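Local atomic coordinates of putative fructosamine-3-kinase (Thermobifida fusca YX, PDB entry 3F7W), a protein that probably acts as a kinase of the fructosamine kinase family, whose members phosphorylate sugars attached to amines. Residues 116-124 with 135-144; 217-225 with 241-251. All coordinates share one frame; numbering follows the deposited sequence.

Contact 1: 116-124 with 135-144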
ATOM      1  N   GLY A 116       8.626  12.739  -3.483  1.00 32.43           N
ATOM      2  CA  GLY A 116       9.896  12.121  -3.810  1.00 32.88           C
ATOM      3  C   GLY A 116      10.599  11.463  -2.638  1.00 33.51           C
ATOM      4  O   GLY A 116      10.259  11.670  -1.484  1.00 36.03           O
ATOM      5  N   ALA A 117      11.598  10.653  -2.938  1.00 33.46           N
ATOM      6  CA  ALA A 117      12.314   9.920  -1.917  1.00 33.50           C
ATOM      7  C   ALA A 117      13.795   9.909  -2.245  1.00 34.36           C
ATOM      8  O   ALA A 117      14.185  10.033  -3.399  1.00 35.24           O
ATOM      9  CB  ALA A 117      11.770   8.515  -1.819  1.00 32.76           C
ATOM     10  N   GLU A 118      14.607   9.760  -1.210  1.00 35.62           N
ATOM     11  CA  GLU A 118      16.048   9.789  -1.338  1.00 39.01           C
ATOM     12  C   GLU A 118      16.518   8.527  -2.053  1.00 36.69           C
ATOM     13  O   GLU A 118      17.452   8.560  -2.838  1.00 37.98           O
ATOM     14  CB  GLU A 118      16.689   9.894   0.050  1.00 40.80           C
ATOM     15  CG  GLU A 118      15.940  10.858   1.006  1.00 53.08           C
ATOM     16  CD  GLU A 118      16.837  11.914   1.631  1.00 63.96           C
ATOM     17  OE1 GLU A 118      17.681  12.491   0.907  1.00 72.45           O
ATOM     18  OE2 GLU A 118      16.682  12.185   2.843  1.00 72.34           O
ATOM     19  N   SER A 119      15.827   7.417  -1.796  1.00 33.91           N
ATOM     20  CA  SER A 119      16.161   6.136  -2.399  1.00 31.99           C
ATOM     21  C   SER A 119      14.902   5.285  -2.498  1.00 30.96           C
ATOM     22  O   SER A 119      13.840   5.659  -1.991  1.00 28.80           O
ATOM     23  CB  SER A 119      17.200   5.429  -1.517  1.00 33.57           C
ATOM     24  OG  SER A 119      16.584   4.945  -0.328  1.00 42.49           O
ATOM     25  N   PHE A 120      15.024   4.160  -3.189  1.00 28.31           N
ATOM     26  CA  PHE A 120      14.038   3.100  -3.121  1.00 28.11           C
ATOM     27  C   PHE A 120      14.127   2.464  -1.732  1.00 29.28           C
ATOM     28  O   PHE A 120      15.193   2.422  -1.155  1.00 30.01           O
ATOM     29  CB  PHE A 120      14.270   2.096  -4.224  1.00 28.14           C
ATOM     30  CG  PHE A 120      14.158   2.699  -5.590  1.00 32.02           C
ATOM     31  CD1 PHE A 120      12.907   2.931  -6.146  1.00 27.77           C
ATOM     32  CD2 PHE A 120      15.299   3.103  -6.284  1.00 30.65           C
ATOM     33  CE1 PHE A 120      12.784   3.530  -7.392  1.00 27.89           C
ATOM     34  CE2 PHE A 120      15.189   3.692  -7.545  1.00 32.80           C
ATOM     35  CZ  PHE A 120      13.932   3.909  -8.099  1.00 28.63           C
ATOM     36  N   GLY A 121      12.993   2.032  -1.180  1.00 24.52           N
ATOM     37  CA  GLY A 121      12.943   1.466   0.143  1.00 26.91           C
ATOM     38  C   GLY A 121      12.587   2.508   1.188  1.00 27.61           C
ATOM     39  O   GLY A 121      11.932   3.492   0.893  1.00 27.86           O
ATOM     40  N   ALA A 122      13.055   2.301   2.412  1.00 28.49           N
ATOM     41  CA  ALA A 122      12.710   3.174   3.539  1.00 26.94           C
ATOM     42  C   ALA A 122      13.680   2.962   4.696  1.00 28.00           C
ATOM     43  O   ALA A 122      14.466   2.019   4.672  1.00 28.51           O
ATOM     44  CB  ALA A 122      11.263   2.971   4.001  1.00 25.38           C
ATOM     45  N   THR A 123      13.647   3.865   5.672  1.00 26.61           N
ATOM     46  CA  THR A 123      14.552   3.795   6.816  1.00 30.48           C
ATOM     47  C   THR A 123      14.007   2.868   7.904  1.00 30.18           C
ATOM     48  O   THR A 123      14.709   2.555   8.839  1.00 34.51           O
ATOM     49  CB  THR A 123      14.845   5.213   7.411  1.00 30.15           C
ATOM     50  OG1 THR A 123      13.618   5.856   7.748  1.00 32.65           O
ATOM     51  CG2 THR A 123      15.616   6.079   6.417  1.00 33.86           C
ATOM     52  N   TRP A 124      12.758   2.428   7.785  1.00 29.80           N
ATOM     53  CA  TRP A 124      12.145   1.512   8.749  1.00 27.93           C
ATOM     54  C   TRP A 124      11.900   0.145   8.096  1.00 28.30           C
ATOM     55  O   TRP A 124      11.729   0.040   6.878  1.00 27.80           O
ATOM     56  CB  TRP A 124      10.829   2.105   9.297  1.00 28.40           C
ATOM     57  CG  TRP A 124       9.821   2.323   8.235  1.00 27.22           C
ATOM     58  CD1 TRP A 124       8.989   1.386   7.699  1.00 29.19           C
ATOM     59  CD2 TRP A 124       9.572   3.543   7.528  1.00 25.07           C
ATOM     60  NE1 TRP A 124       8.250   1.936   6.691  1.00 27.85           N
ATOM     61  CE2 TRP A 124       8.591   3.263   6.557  1.00 24.02           C
ATOM     62  CE3 TRP A 124      10.122   4.832   7.582  1.00 30.12           C
ATOM     63  CZ2 TRP A 124       8.120   4.226   5.683  1.00 27.49           C
ATOM     64  CZ3 TRP A 124       9.634   5.803   6.718  1.00 29.93           C
ATOM     65  CH2 TRP A 124       8.638   5.491   5.782  1.00 30.49           C
ATOM     66  N   ASN A 135      12.884  -3.222   3.021  1.00 29.19           N
ATOM     67  CA  ASN A 135      12.972  -1.809   2.743  1.00 28.57           C
ATOM     68  C   ASN A 135      14.402  -1.300   2.644  1.00 29.34           C
ATOM     69  O   ASN A 135      14.609  -0.091   2.534  1.00 27.35           O
ATOM     70  CB  ASN A 135      12.187  -1.012   3.795  1.00 28.82           C
ATOM     71  CG  ASN A 135      10.715  -0.902   3.453  1.00 31.10           C
ATOM     72  OD1 ASN A 135      10.304  -1.127   2.309  1.00 28.57           O
ATOM     73  ND2 ASN A 135       9.921  -0.517   4.425  1.00 24.29           N
ATOM     74  N   THR A 136      15.379  -2.208   2.635  1.00 27.47           N
ATOM     75  CA  THR A 136      16.800  -1.829   2.484  1.00 26.96           C
ATOM     76  C   THR A 136      16.933  -0.805   1.374  1.00 28.08           C
ATOM     77  O   THR A 136      16.526  -1.066   0.242  1.00 28.70           O
ATOM     78  CB  THR A 136      17.706  -3.032   2.180  1.00 28.99           C
ATOM     79  OG1 THR A 136      17.562  -3.989   3.219  1.00 26.01           O
ATOM     80  CG2 THR A 136      19.194  -2.614   2.101  1.00 25.51           C
ATOM     81  N   PRO A 137      17.456   0.387   1.702  1.00 29.05           N
ATOM     82  CA  PRO A 137      17.593   1.410   0.668  1.00 28.05           C
ATOM     83  C   PRO A 137      18.453   0.974  -0.495  1.00 26.89           C
ATOM     84  O   PRO A 137      19.497   0.344  -0.281  1.00 26.82           O
ATOM     85  CB  PRO A 137      18.222   2.587   1.425  1.00 26.12           C
ATOM     86  CG  PRO A 137      17.826   2.391   2.838  1.00 31.48           C
ATOM     87  CD  PRO A 137      17.809   0.905   3.039  1.00 31.33           C
ATOM     88  N   ARG A 138      18.014   1.311  -1.700  1.00 26.87           N
ATOM     89  CA  ARG A 138      18.701   0.975  -2.943  1.00 28.40           C
ATOM     90  C   ARG A 138      18.599   2.155  -3.898  1.00 29.11           C
ATOM     91  O   ARG A 138      17.655   2.940  -3.838  1.00 29.88           O
ATOM     92  CB  ARG A 138      18.083  -0.266  -3.609  1.00 29.05           C
ATOM     93  CG  ARG A 138      17.956  -1.485  -2.738  1.00 28.02           C
ATOM     94  CD  ARG A 138      19.313  -2.034  -2.328  1.00 29.48           C
ATOM     95  NE  ARG A 138      20.082  -2.519  -3.464  1.00 30.07           N
ATOM     96  CZ  ARG A 138      20.009  -3.750  -3.968  1.00 32.52           C
ATOM     97  NH1 ARG A 138      19.167  -4.646  -3.478  1.00 30.67           N
ATOM     98  NH2 ARG A 138      20.765  -4.081  -4.988  1.00 30.76           N
ATOM     99  N   SER A 139      19.566   2.268  -4.795  1.00 29.36           N
ATOM    100  CA  SER A 139      19.657   3.441  -5.640  1.00 29.62           C
ATOM    101  C   SER A 139      19.019   3.249  -7.022  1.00 29.99           C
ATOM    102  O   SER A 139      18.758   4.223  -7.709  1.00 34.04           O
ATOM    103  CB  SER A 139      21.136   3.832  -5.791  1.00 30.06           C
ATOM    104  OG  SER A 139      21.875   2.743  -6.325  1.00 32.63           O
ATOM    105  N   THR A 140      18.813   2.004  -7.446  1.00 31.13           N
ATOM    106  CA  THR A 140      18.311   1.700  -8.787  1.00 30.29           C
ATOM    107  C   THR A 140      17.101   0.763  -8.703  1.00 29.75           C
ATOM    108  O   THR A 140      17.066  -0.152  -7.879  1.00 28.18           O
ATOM    109  CB  THR A 140      19.422   1.071  -9.661  1.00 31.95           C
ATOM    110  OG1 THR A 140      19.910  -0.127  -9.045  1.00 30.57           O
ATOM    111  CG2 THR A 140      20.579   2.047  -9.838  1.00 29.69           C
ATOM    112  N   TRP A 141      16.103   0.995  -9.552  1.00 29.61           N
ATOM    113  CA  TRP A 141      14.855   0.253  -9.438  1.00 29.16           C
ATOM    114  C   TRP A 141      14.923  -1.244  -9.818  1.00 27.79           C
ATOM    115  O   TRP A 141      14.387  -2.080  -9.079  1.00 28.26           O
ATOM    116  CB  TRP A 141      13.713   0.977 -10.176  1.00 28.37           C
ATOM    117  CG  TRP A 141      12.405   0.287  -9.975  1.00 28.79           C
ATOM    118  CD1 TRP A 141      11.613   0.352  -8.896  1.00 27.40           C
ATOM    119  CD2 TRP A 141      11.786  -0.621 -10.882  1.00 27.48           C
ATOM    120  NE1 TRP A 141      10.512  -0.461  -9.054  1.00 27.21           N
ATOM    121  CE2 TRP A 141      10.591  -1.064 -10.276  1.00 30.98           C
ATOM    122  CE3 TRP A 141      12.119  -1.096 -12.150  1.00 28.17           C
ATOM    123  CZ2 TRP A 141       9.738  -1.961 -10.885  1.00 28.79           C
ATOM    124  CZ3 TRP A 141      11.269  -2.001 -12.757  1.00 28.27           C
ATOM    125  CH2 TRP A 141      10.076  -2.414 -12.120  1.00 30.24           C
ATOM    126  N   PRO A 142      15.543  -1.596 -10.963  1.00 28.48           N
ATOM    127  CA  PRO A 142      15.493  -3.017 -11.339  1.00 28.74           C
ATOM    128  C   PRO A 142      16.045  -3.949 -10.268  1.00 27.80           C
ATOM    129  O   PRO A 142      15.437  -4.978  -9.978  1.00 28.85           O
ATOM    130  CB  PRO A 142      16.354  -3.081 -12.629  1.00 26.43           C
ATOM    131  CG  PRO A 142      16.278  -1.699 -13.185  1.00 29.54           C
ATOM    132  CD  PRO A 142      16.270  -0.800 -11.968  1.00 29.54           C
ATOM    133  N   GLU A 143      17.169  -3.576  -9.664  1.00 26.62           N
ATOM    134  CA  GLU A 143      17.750  -4.377  -8.584  1.00 26.84           C
ATOM    135  C   GLU A 143      16.856  -4.424  -7.336  1.00 26.35           C
ATOM    136  O   GLU A 143      16.668  -5.467  -6.721  1.00 24.77           O
ATOM    137  CB  GLU A 143      19.122  -3.810  -8.209  1.00 30.03           C
ATOM    138  CG  GLU A 143      20.213  -4.023  -9.264  1.00 32.97           C
ATOM    139  CD  GLU A 143      20.058  -3.193 -10.552  1.00 39.82           C
ATOM    140  OE1 GLU A 143      19.398  -2.115 -10.572  1.00 32.12           O
ATOM    141  OE2 GLU A 143      20.637  -3.638 -11.566  1.00 40.47           O
ATOM    142  N   PHE A 144      16.367  -3.268  -6.931  1.00 25.17           N
ATOM    143  CA  PHE A 144      15.432  -3.187  -5.838  1.00 24.50           C
ATOM    144  C   PHE A 144      14.200  -4.081  -6.072  1.00 25.55           C
ATOM    145  O   PHE A 144      13.797  -4.855  -5.199  1.00 25.64           O
ATOM    146  CB  PHE A 144      15.020  -1.720  -5.664  1.00 26.34           C
ATOM    147  CG  PHE A 144      13.865  -1.518  -4.754  1.00 27.40           C
ATOM    148  CD1 PHE A 144      14.010  -1.659  -3.383  1.00 28.92           C
ATOM    149  CD2 PHE A 144      12.620  -1.168  -5.270  1.00 30.27           C
ATOM    150  CE1 PHE A 144      12.927  -1.476  -2.545  1.00 31.53           C
ATOM    151  CE2 PHE A 144      11.540  -0.970  -4.423  1.00 30.04           C
ATOM    152  CZ  PHE A 144      11.700  -1.127  -3.069  1.00 29.16           C
TER
HETATM  153  O   HOH W   1       6.977   0.217   4.705  1.00 22.86           O
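Phe120 drives its ring against the start of helix 141-159, and this is where the contact packs closely. Its CG lies anti to the carbonyl carbon (chi1 -61°), which sends the ring toward Trp141. CZ comes to 3.6 Å from Trp141 CB, CE1 meets the edge of the indole, and the two rings sit obliquely. Behind the ring, Phe120 CB rests over the centre of the Phe144 face, 3.7 Å from the centroid. Pro188 also touches Phe120, and His218 meets Trp141 edge-to-face. The backbones join here in a single antiparallel bridge: Phe120 N donates to Arg138 O at 3.0 Å and Arg138 N to Phe120 O. Ser119 OG grips that same Phe120 O from the opposite face of its plane. In the kinase-like fold this ties the loop after helix 99-114 to the entry of helix 141-159, with the hairpin of strands 126-128 and 131-133 between them in sequence. Buried Asn135 makes a second, polar but well-fitted part: Ala122 N bonds to its O at 2.9 Å, ND2 donates to Trp124 O (3.1 Å) almost within its own amide plane, a water accepts from ND2 and Trp124 NE1, and Arg149 holds OD1. Toward solvent, exposed Pro137 merely leans its CB on Ser119 OG (3.4 Å).

Contact 2: 217-225 with 241-251; sequences GHREADLAM and YNEVAPLAEGW
Arg219, in the first turn of its helix, reaches over to the chain that leaves helix 234-244. Just before it, His218 caps the helix, its ND1 accepting from Glu220 N. The arginine's CG sits between backbone N and carbonyl carbon (chi1 63°), and from there the chain runs extended to NE. NH1 donates to Ala245 O at 2.9 Å, nearly straight (171°) and in the guanidinium plane, and also to Tyr241 OH at 3.0 Å, which lies somewhat out of that plane and has a second partner in His113. NH2 donates to Pro246 O at 2.8 Å, from above the carbonyl plane. With Leu247 CD2 over the centre of one guanidinium face and Glu186 paired with NE, the group is fixed in rotation. An alanine here would remove the guanidinium and would probably leave Ala245 O and Pro246 O without these donors and Glu186 without this positive mate. Within the helical part of the kinase-like fold, an arginine from the start of helix 219-229 thus bonds the two carbonyls just beyond the end of helix 234-244. Glu220 comes next; its CG packs on Leu247 CD2 at 3.8 Å, and its carboxylate forms a salt bridge with Arg254. Two waters extend its reach: one donates to OE1 and to Trp251 O, the other donates to OE2 and accepts from Ala248 N. Asp222 bonds to the same His113 that meets Tyr241 OH. Leu223 is modelled in two conformers; in the one described, CD2 lies over the Tyr241 ring, 3.8 Å from the centroid, while its fit against Leu247 is doubtful.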
ATOM      1  N   GLY A 217       9.469   3.953  -4.106  1.00 26.41           N
ATOM      2  CA  GLY A 217       9.122   2.929  -5.106  1.00 25.28           C
ATOM      3  C   GLY A 217       8.908   3.602  -6.439  1.00 27.60           C
ATOM      4  O   GLY A 217       9.021   4.833  -6.546  1.00 25.98           O
ATOM      5  N   HIS A 218       8.606   2.811  -7.457  1.00 26.12           N
ATOM      6  CA  HIS A 218       8.240   3.365  -8.731  1.00 26.18           C
ATOM      7  C   HIS A 218       6.795   3.806  -8.649  1.00 26.37           C
ATOM      8  O   HIS A 218       5.929   3.033  -8.261  1.00 25.56           O
ATOM      9  CB  HIS A 218       8.433   2.330  -9.843  1.00 27.60           C
ATOM     10  CG  HIS A 218       8.595   2.936 -11.191  1.00 26.44           C
ATOM     11  ND1 HIS A 218       7.651   3.780 -11.749  1.00 22.47           N
ATOM     12  CD2 HIS A 218       9.609   2.851 -12.083  1.00 28.58           C
ATOM     13  CE1 HIS A 218       8.068   4.155 -12.948  1.00 27.78           C
ATOM     14  NE2 HIS A 218       9.247   3.599 -13.178  1.00 27.85           N
ATOM     15  N   ARG A 219       6.528   5.047  -9.028  1.00 26.21           N
ATOM     16  CA  ARG A 219       5.152   5.565  -8.952  1.00 26.11           C
ATOM     17  C   ARG A 219       4.163   4.748  -9.794  1.00 25.41           C
ATOM     18  O   ARG A 219       3.002   4.668  -9.455  1.00 26.89           O
ATOM     19  CB  ARG A 219       5.102   7.039  -9.327  1.00 27.34           C
ATOM     20  CG  ARG A 219       5.522   7.396 -10.749  1.00 27.45           C
ATOM     21  CD  ARG A 219       6.118   8.828 -10.791  1.00 25.31           C
ATOM     22  NE  ARG A 219       6.345   9.325 -12.152  1.00 26.22           N
ATOM     23  CZ  ARG A 219       5.534  10.145 -12.831  1.00 27.23           C
ATOM     24  NH1 ARG A 219       4.393  10.575 -12.331  1.00 29.01           N
ATOM     25  NH2 ARG A 219       5.863  10.524 -14.066  1.00 28.78           N
ATOM     26  N   GLU A 220       4.639   4.132 -10.886  1.00 27.44           N
ATOM     27  CA  GLU A 220       3.804   3.235 -11.694  1.00 26.63           C
ATOM     28  C   GLU A 220       3.225   2.072 -10.886  1.00 24.94           C
ATOM     29  O   GLU A 220       2.168   1.582 -11.227  1.00 25.71           O
ATOM     30  CB  GLU A 220       4.539   2.751 -12.946  1.00 24.11           C
ATOM     31  CG  GLU A 220       4.746   3.892 -14.003  1.00 27.07           C
ATOM     32  CD  GLU A 220       5.574   3.485 -15.222  1.00 27.67           C
ATOM     33  OE1 GLU A 220       5.573   2.291 -15.618  1.00 27.25           O
ATOM     34  OE2 GLU A 220       6.204   4.381 -15.802  1.00 29.41           O
ATOM     35  N   ALA A 221       3.898   1.662  -9.797  1.00 26.18           N
ATOM     36  CA  ALA A 221       3.410   0.596  -8.929  1.00 25.41           C
ATOM     37  C   ALA A 221       2.016   0.902  -8.416  1.00 25.11           C
ATOM     38  O   ALA A 221       1.118   0.068  -8.500  1.00 24.73           O
ATOM     39  CB  ALA A 221       4.383   0.345  -7.736  1.00 24.53           C
ATOM     40  N   ASP A 222       1.823   2.099  -7.880  1.00 25.81           N
ATOM     41  CA  ASP A 222       0.522   2.439  -7.266  1.00 26.23           C
ATOM     42  C   ASP A 222      -0.584   2.458  -8.318  1.00 25.50           C
ATOM     43  O   ASP A 222      -1.676   1.939  -8.110  1.00 25.51           O
ATOM     44  CB  ASP A 222       0.587   3.807  -6.552  1.00 25.11           C
ATOM     45  CG  ASP A 222       1.170   3.732  -5.105  1.00 26.83           C
ATOM     46  OD1 ASP A 222       1.441   2.636  -4.559  1.00 25.24           O
ATOM     47  OD2 ASP A 222       1.357   4.824  -4.514  1.00 26.49           O
ATOM     48  N   LEU A 223      -0.292   3.060  -9.465  0.50 24.93           N
ATOM     49  CA  LEU A 223      -1.267   3.132 -10.552  0.50 25.84           C
ATOM     50  C   LEU A 223      -1.570   1.748 -11.121  0.50 25.65           C
ATOM     51  O   LEU A 223      -2.694   1.480 -11.533  0.50 25.14           O
ATOM     52  CB  LEU A 223      -0.787   4.091 -11.642  0.50 27.71           C
ATOM     53  CG  LEU A 223      -1.158   5.574 -11.445  0.50 31.31           C
ATOM     54  CD1 LEU A 223      -1.008   5.989 -10.003  0.50 25.18           C
ATOM     55  CD2 LEU A 223      -0.321   6.449 -12.354  0.50 28.28           C
ATOM     56  N   ALA A 224      -0.569   0.874 -11.141  1.00 26.38           N
ATOM     57  CA  ALA A 224      -0.763  -0.492 -11.625  1.00 25.69           C
ATOM     58  C   ALA A 224      -1.623  -1.290 -10.631  1.00 24.54           C
ATOM     59  O   ALA A 224      -2.382  -2.151 -11.037  1.00 25.94           O
ATOM     60  CB  ALA A 224       0.573  -1.190 -11.857  1.00 24.18           C
HETATM   61  N   MSE A 225      -1.503  -0.989  -9.342  1.00 25.06           N
HETATM   62  CA  MSE A 225      -2.321  -1.655  -8.328  1.00 26.50           C
HETATM   63  C   MSE A 225      -3.769  -1.207  -8.437  1.00 23.96           C
HETATM   64  O   MSE A 225      -4.683  -2.018  -8.259  1.00 26.24           O
HETATM   65  CB  MSE A 225      -1.780  -1.412  -6.908  1.00 25.84           C
HETATM   66  CG  MSE A 225      -2.472  -2.170  -5.835  1.00 24.90           C
HETATM   67 SE   MSE A 225      -2.186  -4.106  -6.103  0.75 24.66          SE
HETATM   68  CE  MSE A 225      -2.462  -4.797  -4.253  1.00 25.56           C
ATOM     69  N   TYR A 241      -4.151  12.574 -12.979  1.00 27.21           N
ATOM     70  CA  TYR A 241      -2.743  12.330 -12.589  1.00 26.79           C
ATOM     71  C   TYR A 241      -1.746  12.735 -13.673  1.00 27.95           C
ATOM     72  O   TYR A 241      -0.769  13.473 -13.429  1.00 26.47           O
ATOM     73  CB  TYR A 241      -2.593  10.846 -12.259  1.00 27.22           C
ATOM     74  CG  TYR A 241      -1.245  10.456 -11.736  1.00 25.20           C
ATOM     75  CD1 TYR A 241      -0.169  10.226 -12.612  1.00 26.78           C
ATOM     76  CD2 TYR A 241      -1.033  10.308 -10.371  1.00 25.67           C
ATOM     77  CE1 TYR A 241       1.089   9.863 -12.133  1.00 25.60           C
ATOM     78  CE2 TYR A 241       0.241   9.940  -9.875  1.00 26.64           C
ATOM     79  CZ  TYR A 241       1.281   9.711 -10.778  1.00 28.09           C
ATOM     80  OH  TYR A 241       2.526   9.343 -10.323  1.00 27.03           O
ATOM     81  N   ASN A 242      -2.001  12.251 -14.874  1.00 28.25           N
ATOM     82  CA  ASN A 242      -1.150  12.521 -16.042  1.00 29.89           C
ATOM     83  C   ASN A 242      -1.141  13.992 -16.476  1.00 30.28           C
ATOM     84  O   ASN A 242      -0.205  14.432 -17.131  1.00 31.23           O
ATOM     85  CB  ASN A 242      -1.527  11.575 -17.204  1.00 29.24           C
ATOM     86  CG  ASN A 242      -0.913  10.172 -17.059  1.00 33.36           C
ATOM     87  OD1 ASN A 242       0.217  10.022 -16.593  1.00 33.92           O
ATOM     88  ND2 ASN A 242      -1.655   9.145 -17.471  1.00 32.54           N
ATOM     89  N   GLU A 243      -2.145  14.771 -16.086  1.00 34.04           N
ATOM     90  CA  GLU A 243      -2.147  16.202 -16.393  1.00 37.83           C
ATOM     91  C   GLU A 243      -1.019  16.883 -15.672  1.00 37.31           C
ATOM     92  O   GLU A 243      -0.394  17.775 -16.222  1.00 37.29           O
ATOM     93  CB  GLU A 243      -3.415  16.890 -15.920  1.00 39.02           C
ATOM     94  CG  GLU A 243      -4.626  16.680 -16.772  1.00 44.27           C
ATOM     95  CD  GLU A 243      -5.900  17.180 -16.093  1.00 43.94           C
ATOM     96  OE1 GLU A 243      -5.854  17.740 -14.946  1.00 45.86           O
ATOM     97  OE2 GLU A 243      -6.951  16.999 -16.724  1.00 48.75           O
ATOM     98  N   VAL A 244      -0.780  16.461 -14.431  1.00 34.16           N
ATOM     99  CA  VAL A 244       0.111  17.164 -13.523  1.00 34.71           C
ATOM    100  C   VAL A 244       1.483  16.496 -13.356  1.00 35.25           C
ATOM    101  O   VAL A 244       2.457  17.175 -13.065  1.00 33.19           O
ATOM    102  CB  VAL A 244      -0.548  17.381 -12.130  1.00 36.27           C
ATOM    103  CG1 VAL A 244      -1.865  18.168 -12.266  1.00 36.57           C
ATOM    104  CG2 VAL A 244      -0.797  16.095 -11.455  1.00 37.16           C
ATOM    105  N   ALA A 245       1.542  15.170 -13.490  1.00 34.68           N
ATOM    106  CA  ALA A 245       2.799  14.428 -13.410  1.00 32.81           C
ATOM    107  C   ALA A 245       2.792  13.321 -14.456  1.00 30.84           C
ATOM    108  O   ALA A 245       2.784  12.154 -14.101  1.00 27.73           O
ATOM    109  CB  ALA A 245       3.009  13.845 -12.006  1.00 29.61           C
ATOM    110  N   PRO A 246       2.804  13.692 -15.755  1.00 30.48           N
ATOM    111  CA  PRO A 246       2.670  12.690 -16.810  1.00 30.12           C
ATOM    112  C   PRO A 246       3.618  11.513 -16.639  1.00 29.72           C
ATOM    113  O   PRO A 246       4.815  11.702 -16.420  1.00 28.51           O
ATOM    114  CB  PRO A 246       3.008  13.472 -18.096  1.00 31.89           C
ATOM    115  CG  PRO A 246       3.597  14.784 -17.622  1.00 30.53           C
ATOM    116  CD  PRO A 246       2.938  15.043 -16.321  1.00 32.98           C
ATOM    117  N   LEU A 247       3.076  10.310 -16.756  1.00 26.83           N
ATOM    118  CA  LEU A 247       3.876   9.114 -16.689  1.00 29.13           C
ATOM    119  C   LEU A 247       4.825   9.059 -17.922  1.00 29.51           C
ATOM    120  O   LEU A 247       4.540   9.636 -18.978  1.00 29.41           O
ATOM    121  CB  LEU A 247       2.966   7.880 -16.591  1.00 29.15           C
ATOM    122  CG  LEU A 247       2.205   7.670 -15.270  1.00 31.78           C
ATOM    123  CD1 LEU A 247       1.168   6.596 -15.446  1.00 32.34           C
ATOM    124  CD2 LEU A 247       3.144   7.295 -14.131  1.00 26.34           C
ATOM    125  N   ALA A 248       5.952   8.374 -17.767  1.00 31.06           N
ATOM    126  CA  ALA A 248       6.904   8.157 -18.847  1.00 31.08           C
ATOM    127  C   ALA A 248       6.250   7.375 -19.974  1.00 30.79           C
ATOM    128  O   ALA A 248       5.341   6.558 -19.745  1.00 28.22           O
ATOM    129  CB  ALA A 248       8.131   7.412 -18.333  1.00 33.30           C
ATOM    130  N   GLU A 249       6.700   7.655 -21.193  1.00 29.53           N
ATOM    131  CA  GLU A 249       6.159   7.036 -22.387  1.00 30.27           C
ATOM    132  C   GLU A 249       6.182   5.510 -22.241  1.00 28.21           C
ATOM    133  O   GLU A 249       7.168   4.947 -21.755  1.00 28.69           O
ATOM    134  CB  GLU A 249       7.020   7.480 -23.599  1.00 31.22           C
ATOM    135  CG  GLU A 249       6.551   6.990 -24.920  1.00 33.38           C
ATOM    136  CD  GLU A 249       7.393   7.529 -26.078  1.00 38.76           C
ATOM    137  OE1 GLU A 249       8.493   8.090 -25.833  1.00 49.39           O
ATOM    138  OE2 GLU A 249       6.944   7.387 -27.242  1.00 57.20           O
ATOM    139  N   GLY A 250       5.109   4.850 -22.663  1.00 27.34           N
ATOM    140  CA  GLY A 250       5.047   3.386 -22.636  1.00 27.39           C
ATOM    141  C   GLY A 250       4.542   2.786 -21.331  1.00 26.31           C
ATOM    142  O   GLY A 250       4.547   1.555 -21.154  1.00 27.14           O
ATOM    143  N   TRP A 251       4.088   3.640 -20.417  1.00 28.45           N
ATOM    144  CA  TRP A 251       3.582   3.179 -19.129  1.00 28.32           C
ATOM    145  C   TRP A 251       2.480   2.122 -19.220  1.00 27.48           C
ATOM    146  O   TRP A 251       2.468   1.189 -18.412  1.00 27.29           O
ATOM    147  CB  TRP A 251       3.140   4.368 -18.243  1.00 28.05           C
ATOM    148  CG  TRP A 251       1.976   5.145 -18.745  1.00 28.48           C
ATOM    149  CD1 TRP A 251       2.023   6.239 -19.538  1.00 30.25           C
ATOM    150  CD2 TRP A 251       0.586   4.906 -18.472  1.00 27.18           C
ATOM    151  NE1 TRP A 251       0.766   6.694 -19.790  1.00 30.81           N
ATOM    152  CE2 TRP A 251      -0.141   5.898 -19.143  1.00 29.02           C
ATOM    153  CE3 TRP A 251      -0.111   3.954 -17.715  1.00 31.26           C
ATOM    154  CZ2 TRP A 251      -1.531   5.963 -19.106  1.00 32.99           C
ATOM    155  CZ3 TRP A 251      -1.486   4.034 -17.650  1.00 30.58           C
ATOM    156  CH2 TRP A 251      -2.190   5.024 -18.359  1.00 31.64           C
TER
HETATM  157  O   HOH W   2       3.012   1.105 -15.740  1.00 27.59           O
HETATM  158  O   HOH W   3       6.515   7.125 -15.255  1.00 30.70           O

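Both contacts are partly buried, with centres about 18 Å apart, and they follow one another along the chain. Contact 1 joins a loop to the beginning of helix 141-159; contact 2 joins the start of helix 219-229 to the end of helix 234-244 and the turn beyond. Aromatic packing and backbone bonds dominate the first, whereas an arginine, a glutamate and bridging waters carry much of the second, beside a small apolar patch. They meet directly: Trp141 NE1 packs at 3.6 Å from His218 CB, and Phe120 CD1 at 3.9 Å from Gly217 CA. The buried aromatic side of contact 1 therefore lies against the residues leading into contact 2's first helix.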